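Long-range contacts in CrmK (Actinoalloteichus sp. WH1-2216-6, PDB 5I1V), which is an FAD-linked oxidase, with its flavin covalently bound, that takes part in recycling shunt products during caerulomycin biosynthesis: residues L152-V157 and V170-E175; V157-A162 and S483-R488; P450-A455 and R492-I497. All blocks are in the same frame, centred on the assembly; numbering follows the deposited sequence.

Interaction 1: residues L152-V157 and V170-E175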
ATOM      1  N   LEU A 152     -14.291   3.538  21.190  1.00 17.46           N
ATOM      2  CA  LEU A 152     -15.529   3.445  20.438  1.00 17.70           C
ATOM      3  C   LEU A 152     -16.636   4.270  21.138  1.00 18.37           C
ATOM      4  O   LEU A 152     -17.197   3.889  22.161  1.00 19.75           O
ATOM      5  CB  LEU A 152     -16.007   2.035  20.229  1.00 20.44           C
ATOM      6  CG  LEU A 152     -17.236   1.834  19.308  1.00 20.72           C
ATOM      7  CD1 LEU A 152     -16.947   2.309  17.903  1.00 21.58           C
ATOM      8  CD2 LEU A 152     -17.596   0.362  19.249  1.00 22.47           C
ATOM      9  N   HIS A 153     -16.901   5.407  20.577  1.00 17.74           N
ATOM     10  CA  HIS A 153     -17.906   6.345  21.152  1.00 19.05           C
ATOM     11  C   HIS A 153     -19.317   5.916  20.768  1.00 18.71           C
ATOM     12  O   HIS A 153     -20.221   5.954  21.598  1.00 20.38           O
ATOM     13  CB  HIS A 153     -17.537   7.744  20.688  1.00 20.88           C
ATOM     14  CG  HIS A 153     -18.540   8.802  21.030  1.00 25.41           C
ATOM     15  ND1 HIS A 153     -18.621   9.375  22.286  1.00 31.51           N
ATOM     16  CD2 HIS A 153     -19.464   9.425  20.270  1.00 26.62           C
ATOM     17  CE1 HIS A 153     -19.544  10.330  22.273  1.00 31.32           C
ATOM     18  NE2 HIS A 153     -20.096  10.355  21.072  1.00 30.98           N
ATOM     19  N   ALA A 154     -19.507   5.526  19.500  1.00 17.22           N
ATOM     20  CA  ALA A 154     -20.804   5.154  18.974  1.00 16.60           C
ATOM     21  C   ALA A 154     -20.616   4.343  17.687  1.00 16.09           C
ATOM     22  O   ALA A 154     -19.567   4.416  17.042  1.00 17.90           O
ATOM     23  CB  ALA A 154     -21.642   6.387  18.641  1.00 16.57           C
ATOM     24  N   VAL A 155     -21.666   3.617  17.295  1.00 15.90           N
ATOM     25  CA  VAL A 155     -21.703   2.812  16.059  1.00 16.75           C
ATOM     26  C   VAL A 155     -23.087   2.872  15.446  1.00 16.71           C
ATOM     27  O   VAL A 155     -24.060   2.842  16.180  1.00 18.21           O
ATOM     28  CB  VAL A 155     -21.235   1.360  16.404  1.00 17.69           C
ATOM     29  CG1 VAL A 155     -22.191   0.614  17.347  1.00 18.03           C
ATOM     30  CG2 VAL A 155     -20.953   0.582  15.150  1.00 21.35           C
ATOM     31  N   GLU A 156     -23.177   2.977  14.123  1.00 17.09           N
ATOM     32  CA  GLU A 156     -24.392   2.981  13.369  1.00 17.69           C
ATOM     33  C   GLU A 156     -24.500   1.640  12.701  1.00 18.34           C
ATOM     34  O   GLU A 156     -23.572   1.202  12.029  1.00 17.60           O
ATOM     35  CB  GLU A 156     -24.390   4.105  12.328  1.00 19.24           C
ATOM     36  CG  GLU A 156     -25.670   4.190  11.564  1.00 20.26           C
ATOM     37  CD  GLU A 156     -25.617   5.249  10.474  1.00 25.31           C
ATOM     38  OE1 GLU A 156     -25.044   5.003   9.390  1.00 24.06           O
ATOM     39  OE2 GLU A 156     -26.169   6.338  10.714  1.00 31.15           O
ATOM     40  N   VAL A 157     -25.597   0.937  12.951  1.00 17.10           N
ATOM     41  CA  VAL A 157     -25.808  -0.409  12.460  1.00 16.88           C
ATOM     42  C   VAL A 157     -27.171  -0.551  11.811  1.00 18.42           C
ATOM     43  O   VAL A 157     -28.181  -0.088  12.370  1.00 17.74           O
ATOM     44  CB  VAL A 157     -25.786  -1.399  13.618  1.00 18.37           C
ATOM     45  CG1 VAL A 157     -25.570  -2.810  13.150  1.00 19.57           C
ATOM     46  CG2 VAL A 157     -24.685  -1.036  14.605  1.00 19.59           C
ATOM     47  N   VAL A 170     -28.270   4.024  15.927  1.00 21.23           N
ATOM     48  CA  VAL A 170     -26.981   4.458  16.437  1.00 21.18           C
ATOM     49  C   VAL A 170     -26.936   4.048  17.897  1.00 23.13           C
ATOM     50  O   VAL A 170     -27.827   4.376  18.697  1.00 18.21           O
ATOM     51  CB  VAL A 170     -26.804   5.968  16.304  1.00 22.39           C
ATOM     52  CG1 VAL A 170     -25.581   6.450  17.074  1.00 22.45           C
ATOM     53  CG2 VAL A 170     -26.692   6.349  14.820  1.00 23.11           C
ATOM     54  N   ALA A 171     -25.927   3.276  18.235  1.00 18.87           N
ATOM     55  CA  ALA A 171     -25.777   2.810  19.599  1.00 22.23           C
ATOM     56  C   ALA A 171     -24.518   3.473  20.184  1.00 21.67           C
ATOM     57  O   ALA A 171     -23.457   3.460  19.563  1.00 19.07           O
ATOM     58  CB  ALA A 171     -25.630   1.305  19.624  1.00 22.50           C
ATOM     59  N   THR A 172     -24.619   3.994  21.400  1.00 23.70           N
ATOM     60  CA  THR A 172     -23.499   4.738  22.009  1.00 24.09           C
ATOM     61  C   THR A 172     -23.086   4.124  23.348  1.00 24.38           C
ATOM     62  O   THR A 172     -23.776   3.286  23.918  1.00 24.46           O
ATOM     63  CB  THR A 172     -23.848   6.235  22.229  1.00 26.44           C
ATOM     64  OG1 THR A 172     -24.573   6.359  23.436  1.00 28.26           O
ATOM     65  CG2 THR A 172     -24.664   6.869  21.099  1.00 26.51           C
ATOM     66  N   ARG A 173     -21.915   4.531  23.822  1.00 25.43           N
ATOM     67  CA  ARG A 173     -21.349   4.058  25.093  1.00 28.69           C
ATOM     68  C   ARG A 173     -21.955   4.681  26.357  1.00 30.70           C
ATOM     69  O   ARG A 173     -21.670   4.201  27.450  1.00 32.27           O
ATOM     70  CB  ARG A 173     -19.837   4.294  25.121  1.00 31.51           C
ATOM     71  CG  ARG A 173     -19.430   5.751  25.105  1.00 36.20           C
ATOM     72  CD  ARG A 173     -17.923   5.897  25.013  1.00 41.84           C
ATOM     73  NE  ARG A 173     -17.301   4.983  25.927  1.00 46.84           N
ATOM     74  CZ  ARG A 173     -16.098   4.443  25.775  1.00 54.32           C
ATOM     75  NH1 ARG A 173     -15.308   4.711  24.710  1.00 49.31           N
ATOM     76  NH2 ARG A 173     -15.677   3.626  26.735  1.00 56.22           N
ATOM     77  N   GLU A 174     -22.804   5.695  26.208  1.00 31.90           N
ATOM     78  CA  GLU A 174     -23.369   6.423  27.370  1.00 35.21           C
ATOM     79  C   GLU A 174     -24.177   5.526  28.248  1.00 33.56           C
ATOM     80  O   GLU A 174     -25.002   4.759  27.758  1.00 31.49           O
ATOM     81  CB  GLU A 174     -24.233   7.575  26.918  1.00 40.22           C
ATOM     82  CG  GLU A 174     -23.472   8.684  26.220  1.00 45.05           C
ATOM     83  CD  GLU A 174     -24.352   9.460  25.244  1.00 56.71           C
ATOM     84  OE1 GLU A 174     -25.299   8.873  24.653  1.00 65.95           O
ATOM     85  OE2 GLU A 174     -24.080  10.664  25.032  1.00 66.22           O
ATOM     86  N   GLU A 175     -23.976   5.628  29.562  1.00 34.65           N
ATOM     87  CA  GLU A 175     -24.572   4.643  30.488  1.00 36.38           C
ATOM     88  C   GLU A 175     -26.067   4.548  30.335  1.00 32.66           C
ATOM     89  O   GLU A 175     -26.629   3.498  30.563  1.00 34.52           O
ATOM     90  CB  GLU A 175     -24.270   4.910  31.989  1.00 39.34           C
ATOM     91  CG  GLU A 175     -22.849   5.319  32.366  1.00 43.90           C
ATOM     92  CD  GLU A 175     -22.481   4.968  33.825  1.00 43.53           C
ATOM     93  OE1 GLU A 175     -23.377   4.896  34.720  1.00 43.35           O
ATOM     94  OE2 GLU A 175     -21.276   4.741  34.069  1.00 45.07           O
TER

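Interaction 2: residues V157-A162 and S483-R488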
ATOM      1  N   VAL A 157     -25.597   0.937  12.951  1.00 17.10           N
ATOM      2  CA  VAL A 157     -25.808  -0.409  12.460  1.00 16.88           C
ATOM      3  C   VAL A 157     -27.171  -0.551  11.811  1.00 18.42           C
ATOM      4  O   VAL A 157     -28.181  -0.088  12.370  1.00 17.74           O
ATOM      5  CB  VAL A 157     -25.786  -1.399  13.618  1.00 18.37           C
ATOM      6  CG1 VAL A 157     -25.570  -2.810  13.150  1.00 19.57           C
ATOM      7  CG2 VAL A 157     -24.685  -1.036  14.605  1.00 19.59           C
ATOM      8  N   VAL A 158     -27.196  -1.198  10.651  1.00 16.54           N
ATOM      9  CA  VAL A 158     -28.417  -1.565   9.997  1.00 17.58           C
ATOM     10  C   VAL A 158     -28.819  -2.923  10.518  1.00 18.36           C
ATOM     11  O   VAL A 158     -28.076  -3.897  10.382  1.00 18.91           O
ATOM     12  CB  VAL A 158     -28.203  -1.597   8.470  1.00 18.28           C
ATOM     13  CG1 VAL A 158     -29.429  -2.105   7.748  1.00 19.13           C
ATOM     14  CG2 VAL A 158     -27.877  -0.199   7.971  1.00 18.22           C
ATOM     15  N   VAL A 159     -30.011  -2.974  11.072  1.00 17.10           N
ATOM     16  CA  VAL A 159     -30.500  -4.157  11.780  1.00 19.22           C
ATOM     17  C   VAL A 159     -31.887  -4.579  11.246  1.00 20.15           C
ATOM     18  O   VAL A 159     -32.564  -3.792  10.587  1.00 20.15           O
ATOM     19  CB  VAL A 159     -30.621  -3.942  13.278  1.00 18.67           C
ATOM     20  CG1 VAL A 159     -29.273  -3.823  13.940  1.00 19.25           C
ATOM     21  CG2 VAL A 159     -31.518  -2.728  13.611  1.00 19.15           C
ATOM     22  N   VAL A 160     -32.255  -5.826  11.516  1.00 20.31           N
ATOM     23  CA  VAL A 160     -33.476  -6.466  11.023  1.00 21.63           C
ATOM     24  C   VAL A 160     -34.300  -7.016  12.190  1.00 23.49           C
ATOM     25  O   VAL A 160     -33.826  -7.846  12.964  1.00 22.08           O
ATOM     26  CB  VAL A 160     -33.145  -7.639  10.094  1.00 22.23           C
ATOM     27  CG1 VAL A 160     -34.417  -8.205   9.455  1.00 21.13           C
ATOM     28  CG2 VAL A 160     -32.117  -7.220   9.040  1.00 22.41           C
ATOM     29  N   ASP A 161     -35.518  -6.541  12.344  1.00 25.07           N
ATOM     30  CA  ASP A 161     -36.363  -7.031  13.463  1.00 28.05           C
ATOM     31  C   ASP A 161     -37.022  -8.354  13.147  1.00 28.83           C
ATOM     32  O   ASP A 161     -36.826  -8.869  12.063  1.00 27.56           O
ATOM     33  CB  ASP A 161     -37.370  -5.972  13.904  1.00 32.61           C
ATOM     34  CG  ASP A 161     -38.574  -5.843  13.002  1.00 35.58           C
ATOM     35  OD1 ASP A 161     -38.757  -6.620  12.034  1.00 37.78           O
ATOM     36  OD2 ASP A 161     -39.375  -4.924  13.294  1.00 40.23           O
ATOM     37  N   ALA A 162     -37.758  -8.926  14.120  1.00 30.68           N
ATOM     38  CA  ALA A 162     -38.370 -10.252  14.004  1.00 32.48           C
ATOM     39  C   ALA A 162     -39.357 -10.384  12.815  1.00 33.51           C
ATOM     40  O   ALA A 162     -39.430 -11.436  12.210  1.00 34.92           O
ATOM     41  CB  ALA A 162     -39.045 -10.640  15.313  1.00 33.52           C
ATOM     42  N   SER A 483     -29.883 -12.339  20.022  1.00 25.36           N
ATOM     43  CA  SER A 483     -31.246 -12.736  19.993  1.00 30.59           C
ATOM     44  C   SER A 483     -32.173 -11.516  20.048  1.00 28.62           C
ATOM     45  O   SER A 483     -33.254 -11.538  19.482  1.00 28.55           O
ATOM     46  CB  SER A 483     -31.489 -13.756  21.103  1.00 35.28           C
ATOM     47  OG  SER A 483     -32.831 -13.770  21.429  1.00 45.60           O
ATOM     48  N   ARG A 484     -31.736 -10.428  20.667  1.00 26.43           N
ATOM     49  CA  ARG A 484     -32.551  -9.239  20.710  1.00 26.91           C
ATOM     50  C   ARG A 484     -32.483  -8.463  19.401  1.00 26.23           C
ATOM     51  O   ARG A 484     -33.466  -7.853  18.964  1.00 25.06           O
ATOM     52  CB  ARG A 484     -32.064  -8.364  21.865  1.00 30.77           C
ATOM     53  CG  ARG A 484     -32.640  -6.966  21.956  1.00 37.00           C
ATOM     54  CD  ARG A 484     -32.526  -6.440  23.400  1.00 43.37           C
ATOM     55  NE  ARG A 484     -31.912  -5.113  23.526  1.00 49.02           N
ATOM     56  CZ  ARG A 484     -32.512  -3.940  23.291  1.00 48.83           C
ATOM     57  NH1 ARG A 484     -33.769  -3.898  22.876  1.00 51.33           N
ATOM     58  NH2 ARG A 484     -31.839  -2.796  23.463  1.00 43.65           N
ATOM     59  N   TRP A 485     -31.306  -8.428  18.788  1.00 23.43           N
ATOM     60  CA  TRP A 485     -31.078  -7.466  17.689  1.00 22.74           C
ATOM     61  C   TRP A 485     -31.098  -8.075  16.276  1.00 22.92           C
ATOM     62  O   TRP A 485     -31.342  -7.363  15.301  1.00 22.74           O
ATOM     63  CB  TRP A 485     -29.776  -6.720  17.945  1.00 22.10           C
ATOM     64  CG  TRP A 485     -29.898  -5.636  18.931  1.00 22.70           C
ATOM     65  CD1 TRP A 485     -29.436  -5.637  20.201  1.00 22.31           C
ATOM     66  CD2 TRP A 485     -30.531  -4.370  18.735  1.00 22.67           C
ATOM     67  NE1 TRP A 485     -29.755  -4.474  20.817  1.00 24.29           N
ATOM     68  CE2 TRP A 485     -30.387  -3.655  19.932  1.00 23.53           C
ATOM     69  CE3 TRP A 485     -31.132  -3.750  17.651  1.00 23.43           C
ATOM     70  CZ2 TRP A 485     -30.871  -2.379  20.100  1.00 25.04           C
ATOM     71  CZ3 TRP A 485     -31.649  -2.471  17.830  1.00 24.51           C
ATOM     72  CH2 TRP A 485     -31.496  -1.799  19.040  1.00 25.36           C
ATOM     73  N   ASP A 486     -30.803  -9.368  16.177  1.00 21.57           N
ATOM     74  CA  ASP A 486     -30.958 -10.142  14.944  1.00 21.30           C
ATOM     75  C   ASP A 486     -31.754 -11.420  15.238  1.00 21.11           C
ATOM     76  O   ASP A 486     -31.214 -12.539  15.135  1.00 21.95           O
ATOM     77  CB  ASP A 486     -29.579 -10.469  14.321  1.00 20.04           C
ATOM     78  CG  ASP A 486     -29.689 -11.170  12.967  1.00 19.65           C
ATOM     79  OD1 ASP A 486     -30.760 -11.101  12.322  1.00 20.91           O
ATOM     80  OD2 ASP A 486     -28.727 -11.882  12.567  1.00 23.79           O
ATOM     81  N   PRO A 487     -33.047 -11.252  15.608  1.00 22.89           N
ATOM     82  CA  PRO A 487     -33.872 -12.393  16.000  1.00 25.62           C
ATOM     83  C   PRO A 487     -34.074 -13.410  14.877  1.00 27.03           C
ATOM     84  O   PRO A 487     -34.360 -14.538  15.175  1.00 28.08           O
ATOM     85  CB  PRO A 487     -35.241 -11.753  16.349  1.00 25.15           C
ATOM     86  CG  PRO A 487     -35.190 -10.384  15.785  1.00 24.51           C
ATOM     87  CD  PRO A 487     -33.762  -9.978  15.825  1.00 23.33           C
ATOM     88  N   ARG A 488     -33.979 -13.015  13.607  1.00 26.49           N
ATOM     89  CA  ARG A 488     -34.149 -13.970  12.525  1.00 27.55           C
ATOM     90  C   ARG A 488     -32.839 -14.597  12.068  1.00 26.27           C
ATOM     91  O   ARG A 488     -32.861 -15.418  11.180  1.00 26.57           O
ATOM     92  CB  ARG A 488     -34.833 -13.341  11.325  1.00 30.17           C
ATOM     93  CG  ARG A 488     -36.116 -12.575  11.657  1.00 32.46           C
ATOM     94  CD  ARG A 488     -36.459 -11.614  10.545  1.00 36.52           C
ATOM     95  NE  ARG A 488     -36.693 -12.322   9.306  1.00 39.14           N
ATOM     96  CZ  ARG A 488     -37.843 -12.888   8.977  1.00 44.51           C
ATOM     97  NH1 ARG A 488     -38.887 -12.834   9.792  1.00 42.74           N
ATOM     98  NH2 ARG A 488     -37.953 -13.512   7.811  1.00 48.86           N
TER
HETATM   99  O   HOH W   1     -30.014  -7.365  12.714  1.00 20.35           O
HETATM  100  O   HOH W   2     -33.263 -10.438  12.452  1.00 24.56           O

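Interaction 3: residues P450-A455 and R492-I497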
ATOM      1  N   PRO A 450      -9.779 -15.863  12.805  1.00 21.54           N
ATOM      2  CA  PRO A 450     -10.595 -17.055  13.056  1.00 21.39           C
ATOM      3  C   PRO A 450     -10.010 -18.314  12.432  1.00 20.96           C
ATOM      4  O   PRO A 450      -9.485 -18.255  11.339  1.00 19.88           O
ATOM      5  CB  PRO A 450     -11.891 -16.778  12.310  1.00 20.88           C
ATOM      6  CG  PRO A 450     -11.461 -15.855  11.193  1.00 21.57           C
ATOM      7  CD  PRO A 450     -10.405 -14.983  11.797  1.00 21.89           C
ATOM      8  N   ASP A 451     -10.213 -19.435  13.101  1.00 20.60           N
ATOM      9  CA  ASP A 451      -9.678 -20.705  12.587  1.00 22.58           C
ATOM     10  C   ASP A 451     -10.748 -21.750  12.732  1.00 22.10           C
ATOM     11  O   ASP A 451     -11.010 -22.202  13.860  1.00 22.07           O
ATOM     12  CB  ASP A 451      -8.509 -21.058  13.447  1.00 23.92           C
ATOM     13  CG  ASP A 451      -7.901 -22.407  13.123  1.00 26.99           C
ATOM     14  OD1 ASP A 451      -8.309 -23.084  12.141  1.00 28.62           O
ATOM     15  OD2 ASP A 451      -6.979 -22.767  13.903  1.00 28.49           O
ATOM     16  N   ILE A 452     -11.330 -22.190  11.627  1.00 22.79           N
ATOM     17  CA  ILE A 452     -12.474 -23.109  11.756  1.00 23.78           C
ATOM     18  C   ILE A 452     -12.045 -24.481  12.306  1.00 28.08           C
ATOM     19  O   ILE A 452     -12.894 -25.256  12.741  1.00 28.69           O
ATOM     20  CB  ILE A 452     -13.301 -23.318  10.458  1.00 25.36           C
ATOM     21  CG1 ILE A 452     -12.437 -23.968   9.365  1.00 27.83           C
ATOM     22  CG2 ILE A 452     -14.014 -22.001  10.092  1.00 24.84           C
ATOM     23  CD1 ILE A 452     -13.097 -24.217   8.013  1.00 31.60           C
ATOM     24  N   ASP A 453     -10.741 -24.769  12.274  1.00 28.14           N
ATOM     25  CA  ASP A 453     -10.203 -25.997  12.911  1.00 29.65           C
ATOM     26  C   ASP A 453     -10.551 -26.079  14.406  1.00 31.34           C
ATOM     27  O   ASP A 453     -10.616 -27.186  14.929  1.00 29.67           O
ATOM     28  CB  ASP A 453      -8.692 -26.141  12.711  1.00 29.84           C
ATOM     29  CG  ASP A 453      -8.282 -26.223  11.230  1.00 32.67           C
ATOM     30  OD1 ASP A 453      -9.147 -26.511  10.379  1.00 32.31           O
ATOM     31  OD2 ASP A 453      -7.087 -25.988  10.911  1.00 32.32           O
ATOM     32  N   LEU A 454     -10.841 -24.948  15.083  1.00 27.88           N
ATOM     33  CA  LEU A 454     -11.192 -25.004  16.517  1.00 28.44           C
ATOM     34  C   LEU A 454     -12.567 -25.597  16.735  1.00 30.39           C
ATOM     35  O   LEU A 454     -12.904 -25.928  17.835  1.00 30.86           O
ATOM     36  CB  LEU A 454     -11.048 -23.653  17.252  1.00 28.13           C
ATOM     37  CG  LEU A 454      -9.712 -22.905  17.168  1.00 31.89           C
ATOM     38  CD1 LEU A 454      -9.688 -21.670  18.065  1.00 34.46           C
ATOM     39  CD2 LEU A 454      -8.502 -23.775  17.433  1.00 31.73           C
ATOM     40  N   ALA A 455     -13.371 -25.729  15.686  1.00 33.03           N
ATOM     41  CA  ALA A 455     -14.657 -26.402  15.808  1.00 36.30           C
ATOM     42  C   ALA A 455     -14.616 -27.791  15.165  1.00 35.92           C
ATOM     43  O   ALA A 455     -15.646 -28.450  15.030  1.00 40.48           O
ATOM     44  CB  ALA A 455     -15.755 -25.550  15.183  1.00 35.27           C
ATOM     45  N   ARG A 492     -24.979 -14.393   9.599  1.00 21.48           N
ATOM     46  CA  ARG A 492     -24.375 -15.570  10.128  1.00 23.26           C
ATOM     47  C   ARG A 492     -23.215 -16.061   9.257  1.00 23.18           C
ATOM     48  O   ARG A 492     -23.045 -15.606   8.108  1.00 23.00           O
ATOM     49  CB  ARG A 492     -25.452 -16.625  10.289  1.00 26.27           C
ATOM     50  CG  ARG A 492     -26.034 -17.149   8.973  1.00 27.43           C
ATOM     51  CD  ARG A 492     -27.227 -18.093   9.198  1.00 29.43           C
ATOM     52  NE  ARG A 492     -27.826 -18.480   7.923  1.00 29.01           N
ATOM     53  CZ  ARG A 492     -28.735 -17.767   7.241  1.00 31.28           C
ATOM     54  NH1 ARG A 492     -29.233 -16.608   7.699  1.00 27.48           N
ATOM     55  NH2 ARG A 492     -29.192 -18.240   6.090  1.00 32.15           N
ATOM     56  N   HIS A 493     -22.426 -16.949   9.848  1.00 20.50           N
ATOM     57  CA  HIS A 493     -21.268 -17.581   9.245  1.00 22.32           C
ATOM     58  C   HIS A 493     -20.825 -18.711  10.175  1.00 22.46           C
ATOM     59  O   HIS A 493     -21.474 -18.933  11.205  1.00 21.74           O
ATOM     60  CB  HIS A 493     -20.141 -16.587   8.920  1.00 20.68           C
ATOM     61  CG  HIS A 493     -19.663 -15.758  10.072  1.00 19.31           C
ATOM     62  ND1 HIS A 493     -18.880 -16.253  11.081  1.00 19.81           N
ATOM     63  CD2 HIS A 493     -19.752 -14.425  10.290  1.00 20.22           C
ATOM     64  CE1 HIS A 493     -18.558 -15.272  11.916  1.00 20.10           C
ATOM     65  NE2 HIS A 493     -19.056 -14.147  11.438  1.00 20.29           N
ATOM     66  N   ALA A 494     -19.749 -19.431   9.853  1.00 23.97           N
ATOM     67  CA  ALA A 494     -19.395 -20.643  10.661  1.00 23.87           C
ATOM     68  C   ALA A 494     -19.166 -20.288  12.124  1.00 25.88           C
ATOM     69  O   ALA A 494     -19.418 -21.091  13.011  1.00 25.92           O
ATOM     70  CB  ALA A 494     -18.153 -21.304  10.123  1.00 23.92           C
ATOM     71  N   PHE A 495     -18.633 -19.105  12.390  1.00 23.46           N
ATOM     72  CA  PHE A 495     -18.385 -18.682  13.759  1.00 22.47           C
ATOM     73  C   PHE A 495     -19.269 -17.534  14.203  1.00 20.81           C
ATOM     74  O   PHE A 495     -18.884 -16.784  15.067  1.00 21.33           O
ATOM     75  CB  PHE A 495     -16.929 -18.295  13.936  1.00 24.42           C
ATOM     76  CG  PHE A 495     -15.974 -19.462  14.108  1.00 26.53           C
ATOM     77  CD1 PHE A 495     -16.413 -20.755  14.365  1.00 28.13           C
ATOM     78  CD2 PHE A 495     -14.609 -19.230  14.110  1.00 27.48           C
ATOM     79  CE1 PHE A 495     -15.504 -21.782  14.580  1.00 29.07           C
ATOM     80  CE2 PHE A 495     -13.697 -20.274  14.323  1.00 29.04           C
ATOM     81  CZ  PHE A 495     -14.149 -21.532  14.558  1.00 27.27           C
ATOM     82  N   SER A 496     -20.470 -17.423  13.674  1.00 20.35           N
ATOM     83  CA  SER A 496     -21.357 -16.374  14.126  1.00 20.47           C
ATOM     84  C   SER A 496     -21.952 -16.710  15.484  1.00 22.03           C
ATOM     85  O   SER A 496     -22.076 -17.880  15.828  1.00 21.89           O
ATOM     86  CB  SER A 496     -22.428 -16.050  13.107  1.00 20.83           C
ATOM     87  OG  SER A 496     -23.302 -17.123  12.834  1.00 20.28           O
ATOM     88  N   ILE A 497     -22.271 -15.677  16.245  1.00 22.09           N
ATOM     89  CA  ILE A 497     -22.908 -15.871  17.564  1.00 24.49           C
ATOM     90  C   ILE A 497     -24.213 -16.623  17.328  1.00 26.47           C
ATOM     91  O   ILE A 497     -25.095 -16.118  16.639  1.00 28.10           O
ATOM     92  CB  ILE A 497     -23.215 -14.532  18.289  1.00 22.09           C
ATOM     93  CG1 ILE A 497     -21.978 -13.604  18.401  1.00 23.01           C
ATOM     94  CG2 ILE A 497     -23.834 -14.768  19.633  1.00 21.56           C
ATOM     95  CD1 ILE A 497     -20.819 -14.258  19.031  1.00 25.56           C
TER

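Interaction 1: residues L152-V157 and V170-E175
Val155 and Ala171 form a hydrogen-bonded pair of the beta hairpin made by strands 152-160 and 166-172, on the outer side of the five-stranded antiparallel sheet in the FAD-binding part of the chain. Ala171 N reaches Val155 O at 2.8 Å with a nearly straight N-H...O angle of 169°, and Val155 N returns a bond of 2.9 Å to Ala171 O. The next rung is closed by Arg173 N, 3.1 Å from His153 O.

Ala154-Thr172 lies between these bonds and Glu156-Val170 on the far side of Val155-Ala171; both are non-hydrogen-bonded pairs, and their side chains share one face. There Thr172 CG2 packs on Ala154 CB at 3.9 Å. Val170 CG2 crosses the aliphatic part of Glu156, 4.0 Å from its CG; with that CG anti to the backbone N, the chain runs out to a carboxylate whose OE1 is held by Arg199, Thr198 and Thr40. On the other face Val155 CG1 meets Ala171 CB at 4.2 Å, beside Ile197, while Leu182 and Trp183 of helix 180-185 cover Ala171.

His153 and Ala154 both sit opposite Trp201 of the neighbouring strand, a classic beta bulge. Past it, Arg173 leaves the sheet and lays its methylene groups along the bulged backbone, CD lying 3.6 Å from Leu152 O, an oxygen that accepts from Trp183 NE1. The hairpin is thus zipped by main-chain bonds and small apolar groups, while on the face of Ala154 and Thr172 the polar ends find partners outside the hairpin: Glu156 OE1 as above, Thr172 OG1 at Asp177.

Interaction 2: residues V157-A162 and S483-R488
Val160 and Asp486 bring their backbones within 5.9 Å, CA to CA, where the chain from Val159 to Ala162 leaves its strand and passes the piece from Trp485 to Arg488 with end-to-end directions 55° apart. Two acceptors face each other here, Val160 O and Trp485 O, and two waters do the bonding around them. One accepts from Val160 N and donates to Trp485 O at 2.9 Å. The other donates to Val160 O and to Asp486 OD1 and takes the N-H of Arg488, so three groups grip it.

Among the side chains, both methyls of Val159 come to Trp485 CE3 at 4.2 Å, CG1 obliquely to the ring. Pro487 presses its CG against the backbone of Ala162, 3.4 Å from the N, and lies alongside Ala162 CB. Arg488 bends at chi3 (61°), which turns its guanidinium so that its edge meets the Ala162 carbonyl; NH1 then donates to Ala162 O at 2.8 Å, the oxygen sitting only 6° from the guanidinium plane. Arg488 CD meets Val160 CG1 at 4.1 Å, the two chains crossing at about a right angle.

Trp485 NE1 and Arg484 NE both bind Asp181, and Asp486 OD2 pairs with Lys482. Val160 also packs on Val47, Val51 and Val166, so the C-terminal end of helix 475-485 is joined to the end of strand 152-160, beside helix 40-52 and next to the outermost strand 166-172.

Interaction 3: residues P450-A455 and R492-I497
Phe495 reaches out from a type I beta turn, His493 to Ser496, and sets its ring against Pro450 to Ala455, a loop in which an Asx turn leads into a 3-10 segment. Both pieces belong to the berberine-like C-terminal region. CB starts close to home, in the plane of the His493 ring and at its edge. CG is anti to the carbonyl carbon (chi1 -79°), which sends the ring outward from the turn.

Along one edge, Phe495 CD2 touches Pro450 CB at 4.1 Å. Next, CE2 and the tip CZ straddle Asp451 O, which lies near the ring plane, 3.3 Å from Phe495 CZ. That oxygen also accepts from Leu454 N, and the weakly positive rim of the ring probably suits it as a neighbour. Phe495 CZ goes on to Ile452 CA at 3.6 Å. Round the other edge, Phe495 CE1 meets Ala455 CB at 3.8 Å, again in plane. Ile452 CG2 stands over one face of the ring and also touches Ala494 CB at 4.2 Å.

The loop that receives the ring is tied by its acid: Asp451 OD1 takes the N-H of Asp453 from above the carboxylate plane while pairing with Lys341, and OD2 pairs with Lys343. Phe69 packs on both Pro450 and Phe495, whose ring is buried. On the turn side, His493 touches the FAD. Phe495 N donates to His493 ND1 at 3.1 Å, 17° out of the imidazole plane.

Overall arrangement
Interactions 1 and 2 both use strand 152-160 and share Val157; their centres are about 16 Å apart, the first where the strand begins and the second where it ends. Interaction 3 lies farther off, its centre about 20 Å from that of interaction 2 and about 26 Å from that of interaction 1. Along the chain interaction 1 closes before interaction 3 opens, whereas interaction 2 alternates with both, bridging the FAD-binding region and the berberine-like C-terminal region. Residues 483-488 and 492-497 follow one another closely, so the tail after helix 475-485 first meets the sheet and then brings His493 to the FAD, consistent with the two regions being tied together near the cofactor.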